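Side-chain contact in lactate racemase (Thermoanaerobacterium thermosaccharolyticum, PDB 2YJG), which interconverts the D- and L-isomers of lactate, using a nickel pincer cofactor derived from nicotinic acid mononucleotide: residues A[74-79]-A[243-248]. Residues are numbered along the deposited sequence; the frame is centred on the assembly and turned at random.
Sequences TRPVPS and SSHKIV. With SO4 (sulfate ion), chain E.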
loop_
_atom_site.group_PDB
_atom_site.type_symbol
_atom_site.label_atom_id
_atom_site.label_comp_id
_atom_site.label_asym_id
_atom_site.label_seq_id
_atom_site.Cartn_x
_atom_site.Cartn_y
_atom_site.Cartn_z
ATOM N N THR A 74 6.327 8.047 11.839
ATOM C CA THR A 74 6.646 8.415 13.221
ATOM C C THR A 74 5.946 9.702 13.770
ATOM O O THR A 74 6.044 9.992 14.962
ATOM C CB THR A 74 8.166 8.571 13.450
ATOM O OG1 THR A 74 8.631 9.837 12.965
ATOM C CG2 THR A 74 8.975 7.421 12.780
ATOM N N ARG A 75 5.276 10.481 12.910
ATOM C CA ARG A 75 4.677 11.738 13.353
ATOM C C ARG A 75 3.178 11.523 13.414
ATOM O O ARG A 75 2.636 10.717 12.647
ATOM C CB ARG A 75 5.025 12.898 12.405
ATOM C CG ARG A 75 6.521 13.107 12.156
ATOM C CD ARG A 75 7.386 13.210 13.403
ATOM N NE ARG A 75 7.144 14.462 14.139
ATOM C CZ ARG A 75 6.862 14.575 15.452
ATOM N NH1 ARG A 75 6.777 13.519 16.278
ATOM N NH2 ARG A 75 6.670 15.786 15.959
ATOM N N PRO A 76 2.492 12.210 14.328
ATOM C CA PRO A 76 1.041 12.033 14.474
ATOM C C PRO A 76 0.134 12.827 13.541
ATOM O O PRO A 76 -1.054 13.002 13.850
ATOM C CB PRO A 76 0.812 12.460 15.925
ATOM C CG PRO A 76 1.757 13.548 16.110
ATOM C CD PRO A 76 3.022 13.123 15.354
ATOM N N VAL A 77 0.648 13.286 12.406
ATOM C CA VAL A 77 -0.170 14.021 11.451
ATOM C C VAL A 77 -1.381 13.167 10.985
ATOM O O VAL A 77 -1.241 12.024 10.526
ATOM C CB VAL A 77 0.657 14.513 10.252
ATOM C CG1 VAL A 77 -0.216 15.300 9.312
ATOM C CG2 VAL A 77 1.868 15.317 10.693
ATOM N N PRO A 78 -2.598 13.695 11.149
ATOM C CA PRO A 78 -3.800 12.950 10.822
ATOM C C PRO A 78 -4.083 13.007 9.332
ATOM O O PRO A 78 -5.067 13.593 8.890
ATOM C CB PRO A 78 -4.891 13.660 11.619
ATOM C CG PRO A 78 -4.423 15.058 11.742
ATOM C CD PRO A 78 -2.904 15.012 11.741
ATOM N N SER A 79 -3.211 12.392 8.544
ATOM C CA SER A 79 -3.274 12.585 7.103
ATOM C C SER A 79 -4.461 11.954 6.391
ATOM O O SER A 79 -4.763 12.340 5.265
ATOM C CB SER A 79 -1.954 12.159 6.450
ATOM O OG SER A 79 -0.853 12.868 6.989
ATOM N N SER A 243 -4.129 15.557 22.711
ATOM C CA SER A 243 -3.578 14.234 23.131
ATOM C C SER A 243 -4.007 13.043 22.280
ATOM O O SER A 243 -3.185 12.195 21.887
ATOM C CB SER A 243 -3.989 13.937 24.573
ATOM O OG SER A 243 -4.107 15.149 25.272
ATOM N N SER A 244 -5.303 13.017 21.976
ATOM C CA SER A 244 -5.928 11.949 21.186
ATOM C C SER A 244 -5.577 11.950 19.707
ATOM O O SER A 244 -5.993 11.047 18.975
ATOM C CB SER A 244 -7.451 12.079 21.308
ATOM O OG SER A 244 -7.834 12.410 22.650
ATOM N N HIS A 245 -4.833 12.966 19.264
ATOM C CA HIS A 245 -4.537 13.199 17.844
ATOM C C HIS A 245 -5.716 13.746 17.062
ATOM O O HIS A 245 -5.674 13.777 15.849
ATOM C CB HIS A 245 -3.949 11.983 17.097
ATOM C CG HIS A 245 -2.662 11.462 17.661
ATOM N ND1 HIS A 245 -1.901 12.155 18.580
ATOM C CD2 HIS A 245 -1.986 10.309 17.411
ATOM C CE1 HIS A 245 -0.825 11.444 18.886
ATOM N NE2 HIS A 245 -0.852 10.325 18.188
ATOM N N LYS A 246 -6.745 14.233 17.752
ATOM C CA LYS A 246 -7.841 14.974 17.123
ATOM C C LYS A 246 -7.437 16.405 16.748
ATOM O O LYS A 246 -6.810 17.127 17.551
ATOM C CB LYS A 246 -9.062 15.003 18.075
ATOM C CG LYS A 246 -10.278 15.696 17.532
ATOM C CD LYS A 246 -11.074 16.460 18.635
ATOM C CE LYS A 246 -12.149 17.404 17.984
ATOM N NZ LYS A 246 -11.773 18.838 17.611
ATOM N N ILE A 247 -7.777 16.815 15.522
ATOM C CA ILE A 247 -7.513 18.177 15.059
ATOM C C ILE A 247 -8.396 19.112 15.836
ATOM O O ILE A 247 -9.610 18.873 15.886
ATOM C CB ILE A 247 -7.791 18.354 13.535
ATOM C CG1 ILE A 247 -6.786 17.507 12.743
ATOM C CG2 ILE A 247 -7.728 19.830 13.112
ATOM C CD1 ILE A 247 -7.129 17.348 11.230
ATOM N N VAL A 248 -7.793 20.131 16.450
ATOM C CA VAL A 248 -8.500 21.194 17.209
ATOM C C VAL A 248 -8.374 22.597 16.615
ATOM O O VAL A 248 -9.156 23.522 16.936
ATOM C CB VAL A 248 -8.113 21.178 18.699
ATOM C CG1 VAL A 248 -8.515 19.883 19.330
ATOM C CG2 VAL A 248 -6.616 21.435 18.877
HETATM S S SO4 E . 8.201 17.960 12.183
HETATM O O1 SO4 E . 8.209 18.335 10.768
HETATM O O2 SO4 E . 6.929 17.237 12.422
HETATM O O3 SO4 E . 9.334 17.095 12.619
HETATM O O4 SO4 E . 8.289 19.213 12.853
#
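The carbonyl O of I247, the residue whose side chain meets P78, accepts a 2.8 Å hydrogen bond from K246 NZ, the donor lying 24° off the carbonyl plane. No hydrogen bond crosses the contact. P76 CB sits over the centre of the H245 ring, 3.6 Å from its centroid, in a CH-pi contact. The imidazole is brought there by a chi1 of -59°, with CG anti to the carbonyl carbon. Farther along, P78 CG packs against I247 CG1 at 3.5 Å, and I247 CD1 also borders the pyrrolidine. R75 points away from segment 243-248: bends at chi2 and chi3 fold its chain so that NE reaches sulfate O2 at 3.3 Å in a nearly straight bond (170°), while P76 CD lies over the rim of the guanidinium. A leucine in place of R75 would probably leave the sulfate without this charged donor, with G181 N still bound to it. T74 and R75 belong to the probable nickel-cofactor site; the sulfate probably comes from the crystallisation liquor. The contact joins the loop between strand 66-71 and helix 79-91 to the turn entering edge strand 247-253, with V239 and I241 of strand 233-241 against the prolines and helix 39-48 on I247.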